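Local atomic coordinates of aldehyde dehydrogenase (Bartonella henselae, PDB entry 3I44), a protein that probably oxidises aldehydes to carboxylic acids with NAD(P)+ as electron acceptor, as other members of the aldehyde dehydrogenase family do. Residues Ala366-Gly371 with Arg386-Ala391; Asn277-Asp282 with Thr307-Glu312; Leu431-Gln436 with Val450-Val455. The protein carries 1 engineered substitution. All blocks are in the same frame, centred on the assembly; numbering follows the deposited sequence.

Contact 1 (Ala366-Gly371 with Arg386-Ala391); sequences ATLVTG and RPTVFA
Strands 367-370 and 388-391 run antiparallel, their axes 4.7 Å apart at the closest, and a beta bulge breaks the register: Val-369 and Thr-370 together face Val-389. Val-389 is hydrogen-bonded through both its O and its N, since Val-369 N donates to Val-389 O (2.9 Å) while Val-389 N donates to Thr-370 O (3.1 Å), this second donor standing above the carbonyl plane. Toward Ala-391 the regular pattern holds, with Thr-367 and Ala-391 exchanging a pair of bonds.

The extra residue turns the side chain of Val-369 toward the partner strand. Its CB packs on CG1 of Val-389; with CG1 of Val-369 anti to the backbone N (chi1 176°), CG2 lies beside that N and reaches CB of Ala-391 at 3.8 Å. On the other face Leu-368 sends CD1 over the ring of Phe-390, 4.0 Å from CE1, while CB of Ala-366 meets CD1 of the same ring obliquely.

At the far end the Arg-386 guanidinium lies with one face over the carbonyl carbon of Gly-371, and NH1 is hydrogen-bonded to Thr-373 O. A water links Arg-386 NH2 to Gly-371 N; another donates to Pro-387 O (2.7 Å) and is also hydrogen-bonded to Thr-370 OG1. Helix 316-329 covers the face of Val-369 and Ala-391. This is a classic beta bulge in an antiparallel pair, placed where strand 367-370 edges the mixed seven-stranded sheet.

Contact 2 (Asn277-Asp282 with Thr307-Glu312); sequences NIIFAD and TRMLVE
Glu-312 OE2 takes the backbone N-H of Ala-281 at 2.7 Å, a nearly straight bond (165° at the hydrogen) that uses the anti lone pair of the carboxylate oxygen. The side chain gets there by leaving the backbone with CG anti to N (chi1 -171°) and staying extended beyond, so that it reaches across to the turn following strand 276-279. The same oxygen sits at the edge of the Phe-280 ring, in its plane and 3.4 Å from CD1, with carboxylate and ring planes 84° apart. A ring edge carries slight positive charge, which would suit the carboxylate. Phe-280 in turn meets Phe-414 edge-to-face.

Before this turn the strands run parallel. Asn-277 N donates to Arg-308 O, Leu-310 N to Asn-277 O, Ile-279 N to Leu-310 O (2.9 Å) and Glu-312 N to Ile-279 O (3.0 Å), so each strand alternately gives and receives.

Ile-279 lays CD1 across the Met-309 side chain, 3.8 Å from CG and as near to SD, and both residues rest on Leu-288 of helix 287-296. On the other face CG1 of Ile-278 meets CD1 of Leu-310 at 4.1 Å, under helix 417-425. The Asn-277 amide turns elsewhere, its OD1 accepting from Gln-436 NE2, while the Arg-308 guanidinium binds Lys-274 O and other backbone carbonyls. Strand 276-279, helix 287-296 and strand 308-312 make a beta-alpha-beta crossover, with the two strands adjacent in the sheet.

Contact 3 (Leu431-Gln436 with Val450-Val455); sequences LTNYIQ and VRSGMV
Met-454 touches Leu-431 and Thr-432 with its terminal methyl: CE lies 3.5 Å from Leu-431 CD1, tighter than usual for two carbons, and 3.3 Å from Thr-432 OG1. The Met-454 and Leu-431 side chains lie alongside each other and point the same way; the bend at the end of the methionine (chi3 -70°) brings the methyl against both neighbours. Further along, Ile-435 CD1 meets Val-455 CG1 at 3.8 Å.

Backbone bonds set this pairing. Met-454 N donates to Leu-431 O (2.9 Å), and Asn-433 N to Met-454 O (3.1 Å) as the strands run parallel. Met-454 O is gripped twice, since Ser-452 OG also donates to it at 2.8 Å, the two donors coming from opposite faces of the carbonyl plane. A chi1 of 50° puts that hydroxyl between the backbone N and carbonyl carbon of Ser-452, folding it forward along its own segment.

Asn-433 lays its amide beside Ser-452 and Val-450, ND2 standing 3.7 Å from Val-450 CB. The amide is held from both ends, OD1 accepting from Ala-276 N and ND2 donating to a water.

Arg-451 forms salt bridges with Asp-490 and Glu-242 of the second subunit, whose strand pairs in parallel with Met-454 and Val-455 and carries the sheet across the interface. Within the chain, strand 432-436 lies between strands 276-279 and 454-457, and helix 440-449 packs on Ile-435 and Val-455.

How the contacts relate
From the N terminus, contact 2 comes first, closing a 24-residue connection through helix 287-296. Contact 1 follows, closing a helix-free link of 14 residues, and contact 3 comes last, bridging helix 440-449. The three stand in series, none nested in or crossing another. All belong to one seven-stranded sheet: contact 1 at one edge, contact 2 in the middle, contact 3 at the other edge within this chain, where a strand of the second subunit extends the sheet. Strand 408-414 separates contacts 1 and 2, whose centres are about 17 Å apart. Contacts 2 and 3 touch directly, with probable hydrogen bonds joining Ile-278 to Tyr-434 and Gln-436.

Contact 1 (Ala366-Gly371 with Arg386-Ala391)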
ATOM      1  N   ALA A 366      36.283  -6.363  14.473  1.00 32.33           N
ATOM      2  CA  ALA A 366      35.675  -5.447  15.478  1.00 32.45           C
ATOM      3  C   ALA A 366      36.308  -5.756  16.831  1.00 31.85           C
ATOM      4  O   ALA A 366      36.745  -6.873  17.047  1.00 32.91           O
ATOM      5  CB  ALA A 366      34.141  -5.593  15.537  1.00 31.40           C
ATOM      6  N   THR A 367      36.377  -4.791  17.740  1.00 32.07           N
ATOM      7  CA  THR A 367      36.797  -5.087  19.134  1.00 32.05           C
ATOM      8  C   THR A 367      35.720  -5.834  19.935  1.00 32.21           C
ATOM      9  O   THR A 367      34.636  -5.285  20.198  1.00 32.36           O
ATOM     10  CB  THR A 367      37.132  -3.804  19.881  1.00 32.55           C
ATOM     11  OG1 THR A 367      38.086  -3.084  19.110  1.00 32.57           O
ATOM     12  CG2 THR A 367      37.706  -4.095  21.304  1.00 31.28           C
ATOM     13  N   LEU A 368      36.021  -7.064  20.349  1.00 31.46           N
ATOM     14  CA  LEU A 368      35.175  -7.798  21.270  1.00 31.58           C
ATOM     15  C   LEU A 368      35.370  -7.276  22.690  1.00 31.93           C
ATOM     16  O   LEU A 368      36.421  -7.512  23.306  1.00 32.03           O
ATOM     17  CB  LEU A 368      35.448  -9.305  21.213  1.00 31.57           C
ATOM     18  CG  LEU A 368      34.628 -10.223  22.116  1.00 32.91           C
ATOM     19  CD1 LEU A 368      33.123 -10.127  21.822  1.00 33.28           C
ATOM     20  CD2 LEU A 368      35.113 -11.662  21.988  1.00 31.86           C
ATOM     21  N   VAL A 369      34.338  -6.594  23.217  1.00 31.00           N
ATOM     22  CA  VAL A 369      34.412  -5.956  24.534  1.00 29.52           C
ATOM     23  C   VAL A 369      34.075  -6.919  25.630  1.00 29.72           C
ATOM     24  O   VAL A 369      34.764  -6.946  26.650  1.00 29.67           O
ATOM     25  CB  VAL A 369      33.501  -4.718  24.621  1.00 30.07           C
ATOM     26  CG1 VAL A 369      33.517  -4.099  26.048  1.00 27.36           C
ATOM     27  CG2 VAL A 369      33.906  -3.716  23.563  1.00 25.75           C
ATOM     28  N   THR A 370      33.005  -7.698  25.439  1.00 29.93           N
ATOM     29  CA  THR A 370      32.653  -8.781  26.350  1.00 29.99           C
ATOM     30  C   THR A 370      31.708  -9.745  25.668  1.00 29.26           C
ATOM     31  O   THR A 370      31.201  -9.466  24.594  1.00 29.05           O
ATOM     32  CB  THR A 370      32.016  -8.280  27.665  1.00 30.70           C
ATOM     33  OG1 THR A 370      31.602  -9.412  28.446  1.00 33.13           O
ATOM     34  CG2 THR A 370      30.805  -7.371  27.393  1.00 30.35           C
ATOM     35  N   GLY A 371      31.457 -10.875  26.302  1.00 29.05           N
ATOM     36  CA  GLY A 371      30.680 -11.945  25.671  1.00 29.00           C
ATOM     37  C   GLY A 371      31.438 -12.556  24.510  1.00 29.18           C
ATOM     38  O   GLY A 371      32.677 -12.498  24.455  1.00 29.45           O
ATOM     39  N   ARG A 386      25.351 -15.445  24.927  1.00 22.44           N
ATOM     40  CA  ARG A 386      25.999 -14.560  25.879  1.00 23.10           C
ATOM     41  C   ARG A 386      25.756 -13.110  25.498  1.00 23.83           C
ATOM     42  O   ARG A 386      26.011 -12.729  24.351  1.00 24.98           O
ATOM     43  CB  ARG A 386      27.522 -14.810  25.876  1.00 22.80           C
ATOM     44  CG  ARG A 386      27.940 -16.196  26.318  1.00 24.53           C
ATOM     45  CD  ARG A 386      29.353 -16.563  25.868  1.00 24.12           C
ATOM     46  NE  ARG A 386      30.382 -15.759  26.529  1.00 25.11           N
ATOM     47  CZ  ARG A 386      31.641 -15.666  26.104  1.00 28.25           C
ATOM     48  NH1 ARG A 386      32.042 -16.312  25.017  1.00 30.34           N
ATOM     49  NH2 ARG A 386      32.526 -14.937  26.775  1.00 29.68           N
ATOM     50  N   PRO A 387      25.347 -12.262  26.464  1.00 24.48           N
ATOM     51  CA  PRO A 387      25.313 -10.840  26.164  1.00 23.87           C
ATOM     52  C   PRO A 387      26.660 -10.356  25.648  1.00 23.29           C
ATOM     53  O   PRO A 387      27.680 -10.491  26.328  1.00 23.66           O
ATOM     54  CB  PRO A 387      24.979 -10.204  27.507  1.00 24.50           C
ATOM     55  CG  PRO A 387      24.254 -11.226  28.244  1.00 24.83           C
ATOM     56  CD  PRO A 387      24.804 -12.561  27.794  1.00 24.62           C
ATOM     57  N   THR A 388      26.672  -9.806  24.451  1.00 22.67           N
ATOM     58  CA  THR A 388      27.912  -9.500  23.750  1.00 22.27           C
ATOM     59  C   THR A 388      27.949  -8.046  23.301  1.00 22.95           C
ATOM     60  O   THR A 388      26.943  -7.506  22.818  1.00 23.32           O
ATOM     61  CB  THR A 388      28.048 -10.473  22.517  1.00 22.38           C
ATOM     62  OG1 THR A 388      28.046 -11.826  23.001  1.00 22.24           O
ATOM     63  CG2 THR A 388      29.312 -10.195  21.702  1.00 22.22           C
ATOM     64  N   VAL A 389      29.103  -7.411  23.462  1.00 22.83           N
ATOM     65  CA  VAL A 389      29.326  -6.057  23.005  1.00 23.12           C
ATOM     66  C   VAL A 389      30.522  -6.003  22.056  1.00 23.40           C
ATOM     67  O   VAL A 389      31.610  -6.488  22.395  1.00 24.34           O
ATOM     68  CB  VAL A 389      29.529  -5.090  24.218  1.00 22.77           C
ATOM     69  CG1 VAL A 389      29.844  -3.686  23.768  1.00 23.22           C
ATOM     70  CG2 VAL A 389      28.299  -5.076  25.143  1.00 24.57           C
ATOM     71  N   PHE A 390      30.334  -5.386  20.880  1.00 23.68           N
ATOM     72  CA  PHE A 390      31.427  -5.025  19.986  1.00 23.85           C
ATOM     73  C   PHE A 390      31.596  -3.519  19.942  1.00 24.65           C
ATOM     74  O   PHE A 390      30.597  -2.793  19.997  1.00 25.63           O
ATOM     75  CB  PHE A 390      31.138  -5.526  18.565  1.00 24.10           C
ATOM     76  CG  PHE A 390      31.227  -7.010  18.406  1.00 24.11           C
ATOM     77  CD1 PHE A 390      32.465  -7.623  18.200  1.00 25.87           C
ATOM     78  CD2 PHE A 390      30.088  -7.801  18.471  1.00 25.84           C
ATOM     79  CE1 PHE A 390      32.555  -9.009  18.040  1.00 26.36           C
ATOM     80  CE2 PHE A 390      30.165  -9.180  18.316  1.00 27.16           C
ATOM     81  CZ  PHE A 390      31.407  -9.785  18.087  1.00 25.88           C
ATOM     82  N   ALA A 391      32.845  -3.056  19.832  1.00 24.71           N
ATOM     83  CA  ALA A 391      33.182  -1.649  19.657  1.00 25.74           C
ATOM     84  C   ALA A 391      34.067  -1.509  18.421  1.00 26.79           C
ATOM     85  O   ALA A 391      34.500  -2.524  17.849  1.00 27.20           O
ATOM     86  CB  ALA A 391      33.880  -1.067  20.906  1.00 25.53           C
TER
HETATM   87  O   HOH W   1      28.898 -11.065  28.667  1.00 35.66           O
HETATM   88  O   HOH W   2      32.326 -12.520  28.324  1.00 36.96           O

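Contact 2 (Asn277-Asp282 with Thr307-Glu312)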
ATOM      1  N   ASN A 277      20.941   4.118  17.721  1.00 22.25           N
ATOM      2  CA  ASN A 277      20.763   4.879  18.973  1.00 21.27           C
ATOM      3  C   ASN A 277      21.899   5.893  19.059  1.00 22.21           C
ATOM      4  O   ASN A 277      23.054   5.528  19.398  1.00 22.03           O
ATOM      5  CB  ASN A 277      20.801   3.949  20.187  1.00 21.24           C
ATOM      6  CG  ASN A 277      20.399   4.651  21.500  1.00 21.41           C
ATOM      7  OD1 ASN A 277      20.104   5.844  21.512  1.00 20.54           O
ATOM      8  ND2 ASN A 277      20.374   3.887  22.602  1.00 18.84           N
ATOM      9  N   ILE A 278      21.573   7.148  18.726  1.00 21.35           N
ATOM     10  CA  ILE A 278      22.522   8.230  18.702  1.00 21.73           C
ATOM     11  C   ILE A 278      22.586   8.885  20.073  1.00 22.35           C
ATOM     12  O   ILE A 278      21.619   9.526  20.535  1.00 21.17           O
ATOM     13  CB  ILE A 278      22.177   9.286  17.656  1.00 21.43           C
ATOM     14  CG1 ILE A 278      22.147   8.674  16.258  1.00 21.58           C
ATOM     15  CG2 ILE A 278      23.168  10.447  17.739  1.00 21.41           C
ATOM     16  CD1 ILE A 278      21.510   9.611  15.151  1.00 19.57           C
ATOM     17  N   ILE A 279      23.733   8.712  20.725  1.00 23.02           N
ATOM     18  CA  ILE A 279      23.932   9.193  22.115  1.00 22.89           C
ATOM     19  C   ILE A 279      25.003  10.274  22.117  1.00 23.14           C
ATOM     20  O   ILE A 279      26.169  10.034  21.809  1.00 23.02           O
ATOM     21  CB  ILE A 279      24.303   8.070  23.070  1.00 22.95           C
ATOM     22  CG1 ILE A 279      23.265   6.942  22.944  1.00 22.33           C
ATOM     23  CG2 ILE A 279      24.402   8.587  24.525  1.00 21.32           C
ATOM     24  CD1 ILE A 279      23.433   5.810  23.943  1.00 22.02           C
ATOM     25  N   PHE A 280      24.562  11.487  22.402  1.00 23.57           N
ATOM     26  CA  PHE A 280      25.447  12.630  22.503  1.00 24.02           C
ATOM     27  C   PHE A 280      26.054  12.716  23.893  1.00 23.92           C
ATOM     28  O   PHE A 280      25.519  12.156  24.847  1.00 22.97           O
ATOM     29  CB  PHE A 280      24.695  13.921  22.177  1.00 24.16           C
ATOM     30  CG  PHE A 280      24.409  14.095  20.723  1.00 24.96           C
ATOM     31  CD1 PHE A 280      25.357  14.675  19.881  1.00 23.83           C
ATOM     32  CD2 PHE A 280      23.206  13.652  20.174  1.00 26.34           C
ATOM     33  CE1 PHE A 280      25.107  14.838  18.550  1.00 25.50           C
ATOM     34  CE2 PHE A 280      22.954  13.795  18.820  1.00 26.14           C
ATOM     35  CZ  PHE A 280      23.893  14.406  18.004  1.00 25.12           C
ATOM     36  N   ALA A 281      27.188  13.427  23.983  1.00 24.43           N
ATOM     37  CA  ALA A 281      27.877  13.673  25.270  1.00 24.29           C
ATOM     38  C   ALA A 281      26.965  14.345  26.322  1.00 24.20           C
ATOM     39  O   ALA A 281      27.168  14.208  27.530  1.00 23.64           O
ATOM     40  CB  ALA A 281      29.171  14.509  25.042  1.00 23.39           C
ATOM     41  N   ASP A 282      25.972  15.087  25.853  1.00 24.39           N
ATOM     42  CA  ASP A 282      25.079  15.805  26.752  1.00 24.61           C
ATOM     43  C   ASP A 282      23.798  15.039  27.046  1.00 24.80           C
ATOM     44  O   ASP A 282      22.836  15.627  27.547  1.00 25.52           O
ATOM     45  CB  ASP A 282      24.798  17.228  26.237  1.00 24.52           C
ATOM     46  CG  ASP A 282      24.019  17.276  24.876  1.00 26.32           C
ATOM     47  OD1 ASP A 282      23.528  16.235  24.382  1.00 25.91           O
ATOM     48  OD2 ASP A 282      23.901  18.393  24.316  1.00 23.91           O
ATOM     49  N   THR A 307      20.221  -1.547  18.142  1.00 24.29           N
ATOM     50  CA  THR A 307      21.359  -2.445  18.021  1.00 23.43           C
ATOM     51  C   THR A 307      22.648  -1.790  17.523  1.00 23.81           C
ATOM     52  O   THR A 307      23.705  -2.391  17.636  1.00 24.10           O
ATOM     53  CB  THR A 307      20.979  -3.678  17.157  1.00 24.13           C
ATOM     54  OG1 THR A 307      20.461  -3.262  15.880  1.00 24.27           O
ATOM     55  CG2 THR A 307      19.889  -4.486  17.858  1.00 21.61           C
ATOM     56  N   ARG A 308      22.577  -0.574  16.997  1.00 23.69           N
ATOM     57  CA  ARG A 308      23.767   0.188  16.604  1.00 23.70           C
ATOM     58  C   ARG A 308      23.839   1.432  17.471  1.00 23.70           C
ATOM     59  O   ARG A 308      23.042   2.371  17.310  1.00 24.04           O
ATOM     60  CB  ARG A 308      23.739   0.594  15.137  1.00 23.68           C
ATOM     61  CG  ARG A 308      23.788  -0.589  14.163  1.00 23.50           C
ATOM     62  CD  ARG A 308      23.717  -0.074  12.735  1.00 23.55           C
ATOM     63  NE  ARG A 308      22.431   0.581  12.456  1.00 22.12           N
ATOM     64  CZ  ARG A 308      22.257   1.650  11.681  1.00 21.47           C
ATOM     65  NH1 ARG A 308      23.281   2.235  11.080  1.00 22.80           N
ATOM     66  NH2 ARG A 308      21.038   2.173  11.543  1.00 23.67           N
ATOM     67  N   MET A 309      24.770   1.438  18.417  1.00 23.16           N
ATOM     68  CA  MET A 309      24.908   2.576  19.309  1.00 23.42           C
ATOM     69  C   MET A 309      25.985   3.485  18.762  1.00 23.60           C
ATOM     70  O   MET A 309      27.171   3.098  18.719  1.00 24.57           O
ATOM     71  CB  MET A 309      25.224   2.111  20.717  1.00 23.64           C
ATOM     72  CG  MET A 309      25.200   3.239  21.777  1.00 24.83           C
ATOM     73  SD  MET A 309      25.607   2.669  23.468  1.00 26.71           S
ATOM     74  CE  MET A 309      24.088   1.956  24.059  1.00 21.40           C
ATOM     75  N   LEU A 310      25.580   4.691  18.349  1.00 22.98           N
ATOM     76  CA  LEU A 310      26.484   5.668  17.739  1.00 22.71           C
ATOM     77  C   LEU A 310      26.738   6.730  18.797  1.00 23.06           C
ATOM     78  O   LEU A 310      25.816   7.431  19.208  1.00 22.06           O
ATOM     79  CB  LEU A 310      25.888   6.256  16.448  1.00 22.75           C
ATOM     80  CG  LEU A 310      25.124   5.293  15.497  1.00 22.31           C
ATOM     81  CD1 LEU A 310      24.565   6.043  14.313  1.00 21.18           C
ATOM     82  CD2 LEU A 310      25.994   4.129  15.002  1.00 23.90           C
ATOM     83  N   VAL A 311      27.978   6.799  19.278  1.00 23.65           N
ATOM     84  CA  VAL A 311      28.331   7.619  20.439  1.00 24.21           C
ATOM     85  C   VAL A 311      29.277   8.768  20.089  1.00 25.68           C
ATOM     86  O   VAL A 311      30.293   8.585  19.387  1.00 25.73           O
ATOM     87  CB  VAL A 311      28.961   6.763  21.548  1.00 24.90           C
ATOM     88  CG1 VAL A 311      29.179   7.605  22.827  1.00 24.23           C
ATOM     89  CG2 VAL A 311      28.069   5.554  21.853  1.00 21.51           C
ATOM     90  N   GLU A 312      28.936   9.961  20.556  1.00 25.43           N
ATOM     91  CA  GLU A 312      29.795  11.114  20.343  1.00 26.60           C
ATOM     92  C   GLU A 312      31.215  10.806  20.891  1.00 27.30           C
ATOM     93  O   GLU A 312      31.376  10.155  21.925  1.00 26.28           O
ATOM     94  CB  GLU A 312      29.173  12.358  20.973  1.00 26.43           C
ATOM     95  CG  GLU A 312      29.875  13.672  20.640  1.00 27.36           C
ATOM     96  CD  GLU A 312      29.016  14.912  20.979  1.00 28.67           C
ATOM     97  OE1 GLU A 312      29.228  15.946  20.340  1.00 31.79           O
ATOM     98  OE2 GLU A 312      28.097  14.853  21.831  1.00 28.25           O
TER

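Contact 3 (Leu431-Gln436 with Val450-Val455)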
ATOM      1  N   LEU A 431      12.967   1.254  10.960  1.00 17.81           N
ATOM      2  CA  LEU A 431      11.860   0.968  11.823  1.00 17.91           C
ATOM      3  C   LEU A 431      11.850   2.035  12.947  1.00 17.66           C
ATOM      4  O   LEU A 431      11.165   3.045  12.790  1.00 16.23           O
ATOM      5  CB  LEU A 431      11.880  -0.476  12.298  1.00 17.28           C
ATOM      6  CG  LEU A 431      10.685  -0.967  13.113  1.00 18.84           C
ATOM      7  CD1 LEU A 431       9.294  -0.685  12.430  1.00 18.56           C
ATOM      8  CD2 LEU A 431      10.810  -2.484  13.428  1.00 16.41           C
ATOM      9  N   THR A 432      12.611   1.829  14.033  1.00 18.45           N
ATOM     10  CA  THR A 432      12.795   2.850  15.096  1.00 18.66           C
ATOM     11  C   THR A 432      14.239   3.245  15.181  1.00 18.74           C
ATOM     12  O   THR A 432      15.115   2.377  15.296  1.00 19.35           O
ATOM     13  CB  THR A 432      12.391   2.331  16.488  1.00 19.04           C
ATOM     14  OG1 THR A 432      11.055   1.818  16.449  1.00 19.72           O
ATOM     15  CG2 THR A 432      12.443   3.451  17.517  1.00 19.30           C
ATOM     16  N   ASN A 433      14.506   4.544  15.140  1.00 18.81           N
ATOM     17  CA  ASN A 433      15.791   5.084  15.519  1.00 19.59           C
ATOM     18  C   ASN A 433      15.608   5.840  16.847  1.00 20.58           C
ATOM     19  O   ASN A 433      14.490   6.266  17.174  1.00 20.88           O
ATOM     20  CB  ASN A 433      16.311   6.035  14.445  1.00 20.45           C
ATOM     21  CG  ASN A 433      16.917   5.305  13.237  1.00 21.20           C
ATOM     22  OD1 ASN A 433      17.631   4.330  13.405  1.00 21.59           O
ATOM     23  ND2 ASN A 433      16.654   5.807  12.023  1.00 19.24           N
ATOM     24  N   TYR A 434      16.716   6.027  17.573  1.00 20.20           N
ATOM     25  CA  TYR A 434      16.729   6.531  18.941  1.00 20.11           C
ATOM     26  C   TYR A 434      17.769   7.655  19.048  1.00 20.49           C
ATOM     27  O   TYR A 434      18.856   7.606  18.429  1.00 20.10           O
ATOM     28  CB  TYR A 434      17.060   5.407  19.931  1.00 19.34           C
ATOM     29  CG  TYR A 434      16.118   4.218  19.879  1.00 19.39           C
ATOM     30  CD1 TYR A 434      15.150   4.039  20.855  1.00 16.27           C
ATOM     31  CD2 TYR A 434      16.194   3.265  18.848  1.00 16.72           C
ATOM     32  CE1 TYR A 434      14.258   2.945  20.814  1.00 17.59           C
ATOM     33  CE2 TYR A 434      15.326   2.186  18.809  1.00 17.58           C
ATOM     34  CZ  TYR A 434      14.348   2.031  19.796  1.00 18.01           C
ATOM     35  OH  TYR A 434      13.467   0.964  19.791  1.00 18.64           O
ATOM     36  N   ILE A 435      17.447   8.681  19.828  1.00 20.71           N
ATOM     37  CA  ILE A 435      18.357   9.857  19.986  1.00 20.34           C
ATOM     38  C   ILE A 435      18.365  10.231  21.441  1.00 20.82           C
ATOM     39  O   ILE A 435      17.292  10.368  22.052  1.00 19.26           O
ATOM     40  CB  ILE A 435      17.875  11.076  19.196  1.00 21.35           C
ATOM     41  CG1 ILE A 435      17.711  10.751  17.702  1.00 21.96           C
ATOM     42  CG2 ILE A 435      18.837  12.298  19.362  1.00 20.79           C
ATOM     43  CD1 ILE A 435      16.880  11.800  16.927  1.00 21.14           C
ATOM     44  N   GLN A 436      19.569  10.360  22.017  1.00 21.07           N
ATOM     45  CA  GLN A 436      19.732  10.817  23.384  1.00 21.18           C
ATOM     46  C   GLN A 436      20.548  12.094  23.440  1.00 21.91           C
ATOM     47  O   GLN A 436      21.751  12.098  23.111  1.00 21.32           O
ATOM     48  CB  GLN A 436      20.381   9.741  24.249  1.00 22.09           C
ATOM     49  CG  GLN A 436      20.004   8.320  23.881  1.00 20.37           C
ATOM     50  CD  GLN A 436      18.509   8.008  23.952  1.00 21.21           C
ATOM     51  OE1 GLN A 436      17.784   8.431  24.869  1.00 22.25           O
ATOM     52  NE2 GLN A 436      18.059   7.182  23.001  1.00 18.85           N
ATOM     53  N   VAL A 450      16.845  11.601  10.371  1.00 24.83           N
ATOM     54  CA  VAL A 450      16.986  10.137  10.358  1.00 24.52           C
ATOM     55  C   VAL A 450      15.793   9.543   9.645  1.00 24.42           C
ATOM     56  O   VAL A 450      14.648  10.031   9.768  1.00 24.26           O
ATOM     57  CB  VAL A 450      17.134   9.467  11.763  1.00 23.52           C
ATOM     58  CG1 VAL A 450      18.445   9.873  12.430  1.00 24.17           C
ATOM     59  CG2 VAL A 450      15.942   9.783  12.661  1.00 23.53           C
ATOM     60  N   ARG A 451      16.055   8.458   8.929  1.00 24.42           N
ATOM     61  CA  ARG A 451      15.070   7.893   8.025  1.00 25.22           C
ATOM     62  C   ARG A 451      14.453   6.660   8.620  1.00 23.86           C
ATOM     63  O   ARG A 451      14.903   5.543   8.398  1.00 23.75           O
ATOM     64  CB  ARG A 451      15.716   7.632   6.655  1.00 26.71           C
ATOM     65  CG  ARG A 451      14.710   7.309   5.561  1.00 30.48           C
ATOM     66  CD  ARG A 451      14.137   8.518   4.799  1.00 36.14           C
ATOM     67  NE  ARG A 451      13.499   7.980   3.582  1.00 39.82           N
ATOM     68  CZ  ARG A 451      12.251   7.498   3.494  1.00 43.56           C
ATOM     69  NH1 ARG A 451      11.429   7.528   4.546  1.00 42.04           N
ATOM     70  NH2 ARG A 451      11.816   6.980   2.328  1.00 45.01           N
ATOM     71  N   SER A 452      13.382   6.870   9.387  1.00 23.29           N
ATOM     72  CA  SER A 452      12.670   5.779  10.015  1.00 21.90           C
ATOM     73  C   SER A 452      11.189   6.126  10.170  1.00 21.91           C
ATOM     74  O   SER A 452      10.799   7.291  10.127  1.00 22.16           O
ATOM     75  CB  SER A 452      13.301   5.423  11.372  1.00 22.99           C
ATOM     76  OG  SER A 452      13.490   6.563  12.206  1.00 20.48           O
ATOM     77  N   GLY A 453      10.369   5.112  10.341  1.00 20.44           N
ATOM     78  CA  GLY A 453       8.958   5.312  10.639  1.00 20.01           C
ATOM     79  C   GLY A 453       8.710   5.840  12.030  1.00 20.04           C
ATOM     80  O   GLY A 453       7.683   6.484  12.261  1.00 19.70           O
ATOM     81  N   MET A 454       9.614   5.524  12.971  1.00 19.68           N
ATOM     82  CA  MET A 454       9.495   5.941  14.383  1.00 19.60           C
ATOM     83  C   MET A 454      10.813   6.475  14.911  1.00 19.43           C
ATOM     84  O   MET A 454      11.897   6.041  14.487  1.00 18.56           O
ATOM     85  CB  MET A 454       9.034   4.770  15.257  1.00 19.50           C
ATOM     86  CG  MET A 454       7.659   4.247  14.910  1.00 17.32           C
ATOM     87  SD  MET A 454       7.131   2.744  15.694  1.00 18.49           S
ATOM     88  CE  MET A 454       8.227   1.542  14.855  1.00 17.62           C
ATOM     89  N   VAL A 455      10.720   7.438  15.824  1.00 19.76           N
ATOM     90  CA  VAL A 455      11.918   7.985  16.480  1.00 19.31           C
ATOM     91  C   VAL A 455      11.541   8.127  17.948  1.00 20.10           C
ATOM     92  O   VAL A 455      10.578   8.809  18.265  1.00 19.97           O
ATOM     93  CB  VAL A 455      12.364   9.307  15.879  1.00 19.80           C
ATOM     94  CG1 VAL A 455      13.648   9.882  16.560  1.00 18.38           C
ATOM     95  CG2 VAL A 455      12.636   9.168  14.390  1.00 19.56           C
TER
HETATM   96  O   HOH W   3      17.872   4.440   9.672  1.00 21.33           O